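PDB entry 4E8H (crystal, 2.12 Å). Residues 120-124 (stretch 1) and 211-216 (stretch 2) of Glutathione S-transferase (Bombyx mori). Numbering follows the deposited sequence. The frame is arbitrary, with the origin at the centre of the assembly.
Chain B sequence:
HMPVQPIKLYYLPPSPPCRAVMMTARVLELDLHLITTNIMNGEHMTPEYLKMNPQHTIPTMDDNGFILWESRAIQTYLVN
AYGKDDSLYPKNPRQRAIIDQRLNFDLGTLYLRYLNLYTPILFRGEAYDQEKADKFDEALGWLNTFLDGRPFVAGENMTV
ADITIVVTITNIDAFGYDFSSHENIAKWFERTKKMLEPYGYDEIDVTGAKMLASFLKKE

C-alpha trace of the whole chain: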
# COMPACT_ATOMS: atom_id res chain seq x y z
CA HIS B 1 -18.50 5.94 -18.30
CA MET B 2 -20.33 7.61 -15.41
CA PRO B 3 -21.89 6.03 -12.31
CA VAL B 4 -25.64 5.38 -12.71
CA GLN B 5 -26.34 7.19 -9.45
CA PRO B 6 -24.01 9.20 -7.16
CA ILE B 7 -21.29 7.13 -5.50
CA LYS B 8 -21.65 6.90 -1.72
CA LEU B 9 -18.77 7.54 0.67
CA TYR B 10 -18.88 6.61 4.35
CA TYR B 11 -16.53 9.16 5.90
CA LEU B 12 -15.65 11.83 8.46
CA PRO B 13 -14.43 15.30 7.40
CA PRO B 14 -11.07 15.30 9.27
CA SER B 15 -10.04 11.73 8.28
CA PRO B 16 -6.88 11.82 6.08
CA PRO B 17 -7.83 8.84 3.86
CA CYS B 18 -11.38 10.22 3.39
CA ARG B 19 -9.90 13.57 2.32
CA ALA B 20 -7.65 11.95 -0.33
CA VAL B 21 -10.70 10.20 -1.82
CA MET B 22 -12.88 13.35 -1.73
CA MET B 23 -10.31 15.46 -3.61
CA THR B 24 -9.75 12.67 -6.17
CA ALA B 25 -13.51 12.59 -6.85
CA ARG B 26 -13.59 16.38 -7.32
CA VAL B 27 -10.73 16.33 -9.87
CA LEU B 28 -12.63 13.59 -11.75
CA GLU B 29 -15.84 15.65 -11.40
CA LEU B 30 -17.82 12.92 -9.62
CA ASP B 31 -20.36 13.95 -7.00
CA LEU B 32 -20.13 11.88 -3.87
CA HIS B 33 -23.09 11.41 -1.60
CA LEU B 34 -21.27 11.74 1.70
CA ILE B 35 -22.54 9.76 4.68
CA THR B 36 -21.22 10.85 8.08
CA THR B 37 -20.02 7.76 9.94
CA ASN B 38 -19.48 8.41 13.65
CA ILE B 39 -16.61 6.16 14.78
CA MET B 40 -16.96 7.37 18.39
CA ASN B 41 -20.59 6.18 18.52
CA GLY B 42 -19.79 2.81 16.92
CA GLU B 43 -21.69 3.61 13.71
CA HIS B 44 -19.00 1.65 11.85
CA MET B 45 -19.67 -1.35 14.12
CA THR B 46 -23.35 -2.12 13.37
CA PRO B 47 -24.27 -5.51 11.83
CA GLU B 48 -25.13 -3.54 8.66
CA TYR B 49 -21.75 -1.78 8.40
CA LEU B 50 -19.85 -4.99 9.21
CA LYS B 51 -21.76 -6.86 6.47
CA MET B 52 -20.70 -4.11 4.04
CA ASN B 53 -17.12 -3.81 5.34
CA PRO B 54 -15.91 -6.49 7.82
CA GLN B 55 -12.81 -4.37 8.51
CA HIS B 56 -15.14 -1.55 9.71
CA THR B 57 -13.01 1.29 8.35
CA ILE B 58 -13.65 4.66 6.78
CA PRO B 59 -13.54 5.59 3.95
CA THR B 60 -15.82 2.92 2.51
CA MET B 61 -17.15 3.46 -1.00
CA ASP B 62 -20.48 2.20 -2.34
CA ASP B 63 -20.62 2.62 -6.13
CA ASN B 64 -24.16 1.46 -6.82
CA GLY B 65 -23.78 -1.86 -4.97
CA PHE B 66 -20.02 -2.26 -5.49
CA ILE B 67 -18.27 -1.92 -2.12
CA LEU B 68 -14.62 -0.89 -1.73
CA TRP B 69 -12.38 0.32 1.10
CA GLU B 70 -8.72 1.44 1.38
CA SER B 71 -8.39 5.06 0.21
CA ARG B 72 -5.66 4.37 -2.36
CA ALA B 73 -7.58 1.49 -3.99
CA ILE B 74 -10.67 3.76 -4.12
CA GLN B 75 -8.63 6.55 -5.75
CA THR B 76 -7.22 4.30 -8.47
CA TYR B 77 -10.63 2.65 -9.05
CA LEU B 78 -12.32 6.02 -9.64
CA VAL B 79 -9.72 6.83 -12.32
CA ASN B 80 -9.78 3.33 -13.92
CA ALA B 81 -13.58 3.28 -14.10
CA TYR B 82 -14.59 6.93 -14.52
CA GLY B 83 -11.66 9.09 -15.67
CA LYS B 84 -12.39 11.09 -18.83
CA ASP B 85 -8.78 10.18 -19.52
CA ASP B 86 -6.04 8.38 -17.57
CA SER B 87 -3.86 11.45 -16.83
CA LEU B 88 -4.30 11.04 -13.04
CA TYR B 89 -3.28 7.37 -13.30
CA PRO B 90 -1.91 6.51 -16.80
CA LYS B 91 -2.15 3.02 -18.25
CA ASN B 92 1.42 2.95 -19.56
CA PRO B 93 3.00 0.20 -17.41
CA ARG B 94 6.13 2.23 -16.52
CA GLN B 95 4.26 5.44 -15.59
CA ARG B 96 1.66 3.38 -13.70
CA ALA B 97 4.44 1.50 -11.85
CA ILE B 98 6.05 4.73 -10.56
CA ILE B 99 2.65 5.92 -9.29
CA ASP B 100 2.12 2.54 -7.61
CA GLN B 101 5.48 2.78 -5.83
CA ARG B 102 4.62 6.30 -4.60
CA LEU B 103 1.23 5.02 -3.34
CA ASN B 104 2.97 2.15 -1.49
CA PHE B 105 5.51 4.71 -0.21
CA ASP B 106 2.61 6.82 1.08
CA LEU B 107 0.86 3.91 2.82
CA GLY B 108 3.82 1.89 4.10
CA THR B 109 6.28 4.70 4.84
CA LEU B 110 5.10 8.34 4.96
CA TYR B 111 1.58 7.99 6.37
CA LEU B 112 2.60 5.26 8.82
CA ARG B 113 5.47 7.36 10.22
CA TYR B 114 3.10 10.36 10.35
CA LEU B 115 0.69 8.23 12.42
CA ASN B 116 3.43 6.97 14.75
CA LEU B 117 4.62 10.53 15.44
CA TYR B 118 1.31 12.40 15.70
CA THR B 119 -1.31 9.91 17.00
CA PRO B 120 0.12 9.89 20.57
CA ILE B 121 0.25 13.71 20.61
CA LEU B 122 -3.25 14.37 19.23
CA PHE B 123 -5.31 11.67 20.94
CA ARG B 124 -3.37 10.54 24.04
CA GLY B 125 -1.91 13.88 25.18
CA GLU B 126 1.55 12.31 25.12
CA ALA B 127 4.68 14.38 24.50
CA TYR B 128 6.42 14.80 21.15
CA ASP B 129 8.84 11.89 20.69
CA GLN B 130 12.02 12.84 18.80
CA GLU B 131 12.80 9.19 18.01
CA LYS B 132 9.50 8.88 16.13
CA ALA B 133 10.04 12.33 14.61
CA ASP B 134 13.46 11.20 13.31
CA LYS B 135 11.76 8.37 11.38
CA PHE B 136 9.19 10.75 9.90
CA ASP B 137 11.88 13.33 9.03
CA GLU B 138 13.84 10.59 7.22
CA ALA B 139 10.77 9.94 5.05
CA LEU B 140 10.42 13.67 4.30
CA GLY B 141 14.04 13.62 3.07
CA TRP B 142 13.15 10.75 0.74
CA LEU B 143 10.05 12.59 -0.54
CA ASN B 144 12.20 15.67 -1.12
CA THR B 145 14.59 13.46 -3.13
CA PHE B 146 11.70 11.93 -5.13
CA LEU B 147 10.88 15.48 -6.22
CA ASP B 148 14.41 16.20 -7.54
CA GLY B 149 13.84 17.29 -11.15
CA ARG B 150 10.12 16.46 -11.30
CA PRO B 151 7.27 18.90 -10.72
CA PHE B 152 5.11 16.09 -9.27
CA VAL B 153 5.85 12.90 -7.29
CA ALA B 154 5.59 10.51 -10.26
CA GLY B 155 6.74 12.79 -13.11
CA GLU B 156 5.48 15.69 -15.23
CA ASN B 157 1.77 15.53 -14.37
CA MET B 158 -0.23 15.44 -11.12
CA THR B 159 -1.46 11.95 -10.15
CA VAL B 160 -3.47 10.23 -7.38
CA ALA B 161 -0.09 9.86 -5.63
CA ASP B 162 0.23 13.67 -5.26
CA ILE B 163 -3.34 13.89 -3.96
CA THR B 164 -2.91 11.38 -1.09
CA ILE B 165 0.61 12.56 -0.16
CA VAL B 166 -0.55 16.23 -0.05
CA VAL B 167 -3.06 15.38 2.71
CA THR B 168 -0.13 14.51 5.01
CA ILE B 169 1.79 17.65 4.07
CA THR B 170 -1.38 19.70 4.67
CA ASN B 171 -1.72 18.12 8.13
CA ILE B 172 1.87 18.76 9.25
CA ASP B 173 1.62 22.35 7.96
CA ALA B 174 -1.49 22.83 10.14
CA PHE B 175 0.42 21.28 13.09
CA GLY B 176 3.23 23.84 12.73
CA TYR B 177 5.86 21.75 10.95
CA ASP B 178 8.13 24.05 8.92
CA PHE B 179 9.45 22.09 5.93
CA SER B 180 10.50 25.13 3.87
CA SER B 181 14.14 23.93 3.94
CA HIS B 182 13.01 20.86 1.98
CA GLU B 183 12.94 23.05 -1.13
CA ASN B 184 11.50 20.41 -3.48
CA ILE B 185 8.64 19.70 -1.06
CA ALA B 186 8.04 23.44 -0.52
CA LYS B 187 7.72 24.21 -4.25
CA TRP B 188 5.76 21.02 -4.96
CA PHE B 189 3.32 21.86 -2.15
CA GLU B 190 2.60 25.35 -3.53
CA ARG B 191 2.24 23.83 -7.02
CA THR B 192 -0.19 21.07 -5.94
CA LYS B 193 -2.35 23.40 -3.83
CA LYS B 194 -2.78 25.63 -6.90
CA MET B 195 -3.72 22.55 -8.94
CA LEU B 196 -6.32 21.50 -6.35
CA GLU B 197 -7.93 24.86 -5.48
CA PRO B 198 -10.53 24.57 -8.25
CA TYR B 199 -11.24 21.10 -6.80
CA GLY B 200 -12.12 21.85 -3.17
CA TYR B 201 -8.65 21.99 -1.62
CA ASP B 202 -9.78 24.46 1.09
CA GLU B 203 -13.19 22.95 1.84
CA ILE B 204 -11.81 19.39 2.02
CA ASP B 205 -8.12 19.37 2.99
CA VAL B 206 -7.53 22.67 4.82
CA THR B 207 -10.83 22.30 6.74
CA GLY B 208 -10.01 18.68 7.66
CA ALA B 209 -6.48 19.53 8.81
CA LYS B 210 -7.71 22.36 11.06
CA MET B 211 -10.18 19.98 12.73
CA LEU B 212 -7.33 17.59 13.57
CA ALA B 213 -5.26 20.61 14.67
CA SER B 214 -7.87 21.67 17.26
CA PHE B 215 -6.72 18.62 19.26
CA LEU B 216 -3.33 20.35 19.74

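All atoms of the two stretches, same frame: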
# COMPACT_ATOMS: atom_id res chain seq x y z
N PRO B 120 0.00 9.74 19.12
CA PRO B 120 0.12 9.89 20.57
C PRO B 120 -0.12 11.33 21.04
O PRO B 120 -0.79 11.55 22.05
CB PRO B 120 1.57 9.49 20.86
CG PRO B 120 1.96 8.63 19.72
CD PRO B 120 1.25 9.20 18.53
N ILE B 121 0.41 12.29 20.29
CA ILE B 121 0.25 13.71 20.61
C ILE B 121 -1.22 14.13 20.60
O ILE B 121 -1.74 14.63 21.60
CB ILE B 121 1.08 14.62 19.65
CG1 ILE B 121 2.55 14.18 19.61
CG2 ILE B 121 0.96 16.09 20.06
CD1 ILE B 121 3.38 14.82 18.51
N LEU B 122 -1.89 13.89 19.47
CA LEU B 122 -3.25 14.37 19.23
C LEU B 122 -4.33 13.72 20.10
O LEU B 122 -5.25 14.40 20.55
CB LEU B 122 -3.62 14.23 17.75
CG LEU B 122 -2.81 15.05 16.74
CD1 LEU B 122 -2.92 14.44 15.34
CD2 LEU B 122 -3.25 16.51 16.72
N PHE B 123 -4.21 12.42 20.33
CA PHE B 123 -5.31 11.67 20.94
C PHE B 123 -5.00 10.98 22.27
O PHE B 123 -5.88 10.34 22.86
CB PHE B 123 -5.90 10.68 19.93
CG PHE B 123 -6.34 11.33 18.65
CD1 PHE B 123 -7.36 12.28 18.65
CD2 PHE B 123 -5.74 11.00 17.44
CE1 PHE B 123 -7.78 12.89 17.48
CE2 PHE B 123 -6.15 11.61 16.25
CZ PHE B 123 -7.17 12.56 16.27
N ARG B 124 -3.76 11.11 22.75
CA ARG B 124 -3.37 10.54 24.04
C ARG B 124 -2.71 11.58 24.95
O ARG B 124 -2.34 11.27 26.08
CB ARG B 124 -2.44 9.34 23.84
CG ARG B 124 -3.06 8.18 23.09
CD ARG B 124 -1.99 7.20 22.66
NE ARG B 124 -2.44 6.34 21.57
CZ ARG B 124 -1.63 5.61 20.81
NH1 ARG B 124 -0.31 5.63 21.01
NH2 ARG B 124 -2.13 4.85 19.85
N MET B 211 -9.42 20.79 11.78
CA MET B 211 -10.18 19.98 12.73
C MET B 211 -9.28 19.06 13.55
O MET B 211 -9.42 18.98 14.77
CB MET B 211 -11.26 19.17 12.01
CG MET B 211 -12.42 20.00 11.49
SD MET B 211 -13.50 19.02 10.44
CE MET B 211 -14.82 20.18 10.11
N LEU B 212 -8.35 18.38 12.88
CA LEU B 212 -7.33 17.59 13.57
C LEU B 212 -6.46 18.48 14.45
O LEU B 212 -6.09 18.09 15.56
CB LEU B 212 -6.46 16.82 12.57
CG LEU B 212 -7.05 15.62 11.80
CD1 LEU B 212 -6.08 15.15 10.73
CD2 LEU B 212 -7.44 14.47 12.73
N ALA B 213 -6.14 19.68 13.96
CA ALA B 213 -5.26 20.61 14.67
C ALA B 213 -5.86 21.17 15.96
O ALA B 213 -5.12 21.58 16.86
CB ALA B 213 -4.81 21.74 13.75
N SER B 214 -7.19 21.19 16.05
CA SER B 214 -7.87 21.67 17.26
C SER B 214 -7.58 20.77 18.47
O SER B 214 -7.76 21.19 19.61
CB SER B 214 -9.38 21.82 17.03
OG SER B 214 -9.99 20.57 16.77
N PHE B 215 -7.12 19.55 18.20
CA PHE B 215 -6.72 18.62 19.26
C PHE B 215 -5.35 18.97 19.87
O PHE B 215 -4.99 18.44 20.92
CB PHE B 215 -6.73 17.17 18.75
CG PHE B 215 -8.11 16.62 18.53
CD1 PHE B 215 -8.75 15.90 19.54
CD2 PHE B 215 -8.78 16.82 17.33
CE1 PHE B 215 -10.03 15.38 19.35
CE2 PHE B 215 -10.06 16.31 17.13
CZ PHE B 215 -10.69 15.59 18.14
N LEU B 216 -4.61 19.87 19.22
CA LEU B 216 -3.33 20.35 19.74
C LEU B 216 -3.52 21.46 20.78
O LEU B 216 -4.63 21.93 21.02
CB LEU B 216 -2.42 20.83 18.61
CG LEU B 216 -1.76 19.77 17.72
CD1 LEU B 216 -1.12 20.42 16.50
CD2 LEU B 216 -0.74 18.94 18.48

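This is a small, predominantly apolar contact, in which three consecutive helical side chains pack against helical residues and the beta turn from Ala-213 to Leu-216, with no hydrogen bond between the stretches. Together they bury 312 Å².

Leu-122 is the centre. Its CB leaves sideways, but the m,t rotamer carries CD2 into a pocket lined by Leu-212 O (3.5 Å from Leu-122 CD2), Leu-216 CG (3.7 Å from Leu-122 CD2) and Phe-215 CB (4.1 Å from Leu-122 CD2). A branched leucine suits this buried site, since its end places a methyl where it meets both a backbone oxygen and side-chain carbons. Ile-121 extends the patch, its CG2 lying 3.7 Å from Leu-216 CD2.

On the other flank, the edge of Phe-123 meets the face of Phe-215, with centroids 5.0 Å apart and planes at 66°; Phe-123 CE1 lies 3.8 Å from Phe-215 CD1. The Phe-123 ring also turns its edge to Leu-212, with Phe-123 CZ 4.0 Å from Leu-212 CD2. Flat rings cover apolar surface at this more exposed margin.

Within the type I turn, closed by Leu-216 N to Ala-213 O (3.0 Å), the CA-to-CB bond of Phe-215 points toward the partner, while those of Ala-213 and Ser-214 point away. Ser-214 instead bonds within its own stretch, its OG donating a hydrogen bond to Met-211 O at 2.6 Å.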